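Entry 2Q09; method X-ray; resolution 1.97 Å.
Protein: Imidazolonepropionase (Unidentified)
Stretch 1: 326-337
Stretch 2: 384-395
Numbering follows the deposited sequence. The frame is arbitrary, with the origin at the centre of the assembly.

Stretch 1 326-337: VSLRMAMNMACT
Stretch 2, residues 384-395: AELSYLIGVDQL

How does stretch 1 begin, and where does it first meet its partner? Val-326 is in loop (phi/psi -86/76) and out of reach; Ser-327 (phi/psi -161/122, chi1 t) occupies the N-cap position, its OG accepting from Met-330 N at 3.1 Å. From there a regular helix runs on through Thr-337, with phi near -65 and psi near -40. Stretch 2 starts with a weakly bonded helix about 385-388, is extended at Leu-389 and Ile-390, turns at Gly-391 (90/-2), where a side chain would jam against the preceding carbonyl, is extended again at Val-392 and Asp-393, and breaks at Gln-394 (-130/9). The chains run in opposite senses: the CA atoms of Met-330 and Ile-390 lie 6.2 Å apart, those of Asn-333 and Ser-387 4.9 Å. Ser-327 OG sits 4.1 Å from Ile-390 CG2.

What makes Arg-329 the anchor? Its CA-to-CB bond points toward stretch 2, and the chain (chi1 m, chi2 t, chi3 p, chi4 178°) carries a buried guanidinium among oxygens. Arg-329 NE donates to Leu-386 O at 2.9 Å, while Arg-329 NH1 and NH2 both donate to Gln-394 OE1 at 2.7 Å. A weak bond joins Arg-329 NH2 to Glu-385 O at 3.5 Å. Gln-394 OE1 and Glu-385 O lie at the guanidinium edge, whereas Leu-386 CD2 covers one face, 3.8 Å from Arg-329 NH2. Gln-394 (chi1 m, chi2 t, chi3 -74°) suits this place because its amide offers an acceptor to arginine and a donor to its own stretch, NE2 bonding weakly to Glu-385 OE1 at 3.4 Å.

How does the helix pack beyond the arginine? Ile-390 (-111/151, chi1 m, chi2 m) starts sideways but brings its end nearer, so that CD1 lies 3.7 Å from Arg-329 CB and 3.3 Å from Arg-329 O. Ile-390 CG2 is 4.2 Å from CB of Met-330, a selenomethionine with chi1 t, chi2 p and chi3 -112°. Ala-331 points away. Met-332, also selenomethionine, points toward stretch 2 with chi1 m, chi2 t and chi3 p, placing CE 3.4 Å from Ser-387 OG.

What closes the contact? Asn-333, chi1 t and chi2 -74°, uses its amide to reach two backbone carbonyls: ND2 donates weakly to Ser-387 O at 3.2 Å and to Tyr-388 O at 3.1 Å. Met-334 points away. Cys-336 (chi1 m) sets SG 4.3 Å from Ser-387 CB. Thr-337 is out of reach, its OG1 donating to Asn-333 O at 3.2 Å. The surface buried between the two stretches is 517 Å², both sides summed, with Arg-329 covered most.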

# COMPACT_ATOMS: atom_id res chain seq x y z
N VAL A 326 11.70 2.75 -4.21
CA VAL A 326 10.87 3.63 -3.40
C VAL A 326 10.19 4.69 -4.25
O VAL A 326 10.59 5.85 -4.28
CB VAL A 326 11.71 4.31 -2.32
CG1 VAL A 326 10.81 5.14 -1.40
CG2 VAL A 326 12.44 3.23 -1.51
N SER A 327 9.15 4.26 -4.96
CA SER A 327 8.40 5.15 -5.82
C SER A 327 7.04 4.54 -6.13
O SER A 327 6.96 3.42 -6.66
CB SER A 327 9.16 5.37 -7.14
OG SER A 327 8.43 6.23 -8.00
N LEU A 328 5.98 5.25 -5.80
CA LEU A 328 4.64 4.76 -6.09
C LEU A 328 4.35 5.06 -7.56
O LEU A 328 3.76 4.25 -8.27
CB LEU A 328 3.58 5.45 -5.22
CG LEU A 328 2.13 5.10 -5.60
CD1 LEU A 328 1.90 3.60 -5.45
CD2 LEU A 328 1.16 5.88 -4.72
N ARG A 329 4.76 6.24 -8.00
CA ARG A 329 4.53 6.63 -9.38
C ARG A 329 5.23 5.74 -10.40
O ARG A 329 4.70 5.51 -11.48
CB ARG A 329 4.89 8.11 -9.59
CG ARG A 329 3.91 9.02 -8.85
CD ARG A 329 4.22 10.50 -9.01
NE ARG A 329 4.06 10.94 -10.39
CZ ARG A 329 4.24 12.20 -10.78
NH1 ARG A 329 4.58 13.12 -9.88
NH2 ARG A 329 4.10 12.54 -12.05
N MSE A 330 6.40 5.21 -10.04
CA MSE A 330 7.11 4.31 -10.95
C MSE A 330 6.24 3.06 -11.07
O MSE A 330 6.12 2.45 -12.14
CB MSE A 330 8.48 3.94 -10.38
CG MSE A 330 9.32 3.06 -11.29
SE MSE A 330 9.91 4.00 -12.91
CE MSE A 330 8.87 3.05 -14.22
N ALA A 331 5.60 2.69 -9.97
CA ALA A 331 4.74 1.51 -9.96
C ALA A 331 3.54 1.74 -10.88
O ALA A 331 3.08 0.83 -11.57
CB ALA A 331 4.25 1.22 -8.54
N MSE A 332 3.03 2.97 -10.88
CA MSE A 332 1.90 3.31 -11.74
C MSE A 332 2.32 3.20 -13.20
O MSE A 332 1.59 2.67 -14.05
CB MSE A 332 1.44 4.74 -11.44
CG MSE A 332 0.87 4.91 -10.02
SE MSE A 332 0.62 6.74 -9.51
CE MSE A 332 -1.02 7.08 -10.56
N ASN A 333 3.51 3.71 -13.50
CA ASN A 333 4.05 3.66 -14.86
C ASN A 333 4.21 2.19 -15.28
O ASN A 333 3.89 1.82 -16.41
CB ASN A 333 5.39 4.39 -14.91
CG ASN A 333 5.98 4.47 -16.30
OD1 ASN A 333 6.47 3.47 -16.84
ND2 ASN A 333 5.91 5.66 -16.89
N MSE A 334 4.70 1.36 -14.37
CA MSE A 334 4.89 -0.05 -14.68
C MSE A 334 3.57 -0.80 -14.81
O MSE A 334 3.47 -1.71 -15.63
CB MSE A 334 5.79 -0.72 -13.64
CG MSE A 334 7.23 -0.27 -13.74
SE MSE A 334 8.43 -1.30 -12.61
CE MSE A 334 10.11 -0.50 -13.19
N ALA A 335 2.57 -0.44 -14.02
CA ALA A 335 1.27 -1.10 -14.12
C ALA A 335 0.74 -0.87 -15.54
O ALA A 335 0.18 -1.77 -16.16
CB ALA A 335 0.29 -0.53 -13.10
N CYS A 336 0.95 0.33 -16.06
CA CYS A 336 0.49 0.66 -17.41
C CYS A 336 1.32 -0.06 -18.46
O CYS A 336 0.79 -0.77 -19.31
CB CYS A 336 0.58 2.17 -17.66
SG CYS A 336 -0.58 3.18 -16.71
N THR A 337 2.64 0.11 -18.38
CA THR A 337 3.54 -0.49 -19.35
C THR A 337 3.63 -2.01 -19.32
O THR A 337 3.60 -2.65 -20.38
CB THR A 337 4.97 0.08 -19.18
OG1 THR A 337 4.95 1.50 -19.36
CG2 THR A 337 5.92 -0.54 -20.22
N ALA A 384 -3.30 12.37 -16.19
CA ALA A 384 -2.68 11.28 -16.92
C ALA A 384 -1.16 11.35 -16.75
O ALA A 384 -0.46 10.33 -16.79
CB ALA A 384 -3.04 11.36 -18.42
N GLU A 385 -0.64 12.56 -16.56
CA GLU A 385 0.79 12.74 -16.41
C GLU A 385 1.38 12.11 -15.14
O GLU A 385 2.58 11.83 -15.07
CB GLU A 385 1.15 14.23 -16.45
CG GLU A 385 2.65 14.46 -16.27
CD GLU A 385 3.12 15.81 -16.77
OE1 GLU A 385 4.33 16.07 -16.65
OE2 GLU A 385 2.30 16.60 -17.29
N LEU A 386 0.54 11.86 -14.13
CA LEU A 386 1.04 11.28 -12.89
C LEU A 386 1.58 9.86 -13.06
O LEU A 386 2.50 9.46 -12.34
CB LEU A 386 -0.06 11.30 -11.82
CG LEU A 386 -0.57 12.71 -11.51
CD1 LEU A 386 -1.54 12.67 -10.33
CD2 LEU A 386 0.60 13.62 -11.19
N SER A 387 1.02 9.12 -14.01
CA SER A 387 1.48 7.76 -14.31
C SER A 387 2.57 7.79 -15.38
O SER A 387 3.27 6.80 -15.60
CB SER A 387 0.32 6.90 -14.86
OG SER A 387 -0.71 6.72 -13.91
N TYR A 388 2.70 8.93 -16.06
CA TYR A 388 3.64 9.08 -17.16
C TYR A 388 5.05 9.57 -16.82
O TYR A 388 6.01 8.80 -16.95
CB TYR A 388 3.03 10.02 -18.21
CG TYR A 388 3.70 9.95 -19.56
CD1 TYR A 388 3.48 8.86 -20.41
CD2 TYR A 388 4.58 10.94 -19.99
CE1 TYR A 388 4.10 8.78 -21.66
CE2 TYR A 388 5.21 10.87 -21.22
CZ TYR A 388 4.97 9.79 -22.05
OH TYR A 388 5.59 9.71 -23.27
N LEU A 389 5.17 10.83 -16.43
CA LEU A 389 6.47 11.43 -16.11
C LEU A 389 6.82 11.12 -14.66
O LEU A 389 6.15 11.61 -13.74
CB LEU A 389 6.42 12.95 -16.32
CG LEU A 389 7.75 13.66 -16.09
CD1 LEU A 389 8.77 13.20 -17.11
CD2 LEU A 389 7.53 15.16 -16.20
N ILE A 390 7.89 10.36 -14.47
CA ILE A 390 8.32 9.93 -13.15
C ILE A 390 9.61 10.55 -12.64
O ILE A 390 10.48 10.91 -13.43
CB ILE A 390 8.49 8.39 -13.14
CG1 ILE A 390 7.29 7.72 -13.83
CG2 ILE A 390 8.66 7.88 -11.72
CD1 ILE A 390 5.95 7.99 -13.18
N GLY A 391 9.72 10.68 -11.32
CA GLY A 391 10.94 11.20 -10.70
C GLY A 391 11.09 12.69 -10.47
O GLY A 391 12.09 13.12 -9.92
N VAL A 392 10.10 13.48 -10.89
CA VAL A 392 10.16 14.94 -10.73
C VAL A 392 9.19 15.46 -9.68
O VAL A 392 8.01 15.08 -9.67
CB VAL A 392 9.83 15.64 -12.07
CG1 VAL A 392 9.87 17.15 -11.91
CG2 VAL A 392 10.80 15.20 -13.15
N ASP A 393 9.67 16.33 -8.79
CA ASP A 393 8.82 16.91 -7.76
C ASP A 393 7.87 17.87 -8.46
O ASP A 393 8.30 18.80 -9.13
CB ASP A 393 9.65 17.68 -6.72
CG ASP A 393 10.46 16.76 -5.81
OD1 ASP A 393 10.29 15.53 -5.88
OD2 ASP A 393 11.25 17.30 -5.00
N GLN A 394 6.57 17.64 -8.31
CA GLN A 394 5.57 18.46 -8.99
C GLN A 394 4.47 18.99 -8.07
O GLN A 394 3.48 19.56 -8.55
CB GLN A 394 4.95 17.67 -10.13
CG GLN A 394 5.94 17.22 -11.18
CD GLN A 394 5.36 16.18 -12.12
OE1 GLN A 394 5.20 15.01 -11.74
NE2 GLN A 394 5.03 16.59 -13.34
N LEU A 395 4.63 18.80 -6.77
CA LEU A 395 3.62 19.26 -5.82
C LEU A 395 3.75 20.75 -5.53
O LEU A 395 4.85 21.25 -5.28
CB LEU A 395 3.72 18.49 -4.51
CG LEU A 395 3.31 17.01 -4.56
CD1 LEU A 395 3.58 16.38 -3.20
CD2 LEU A 395 1.85 16.89 -4.94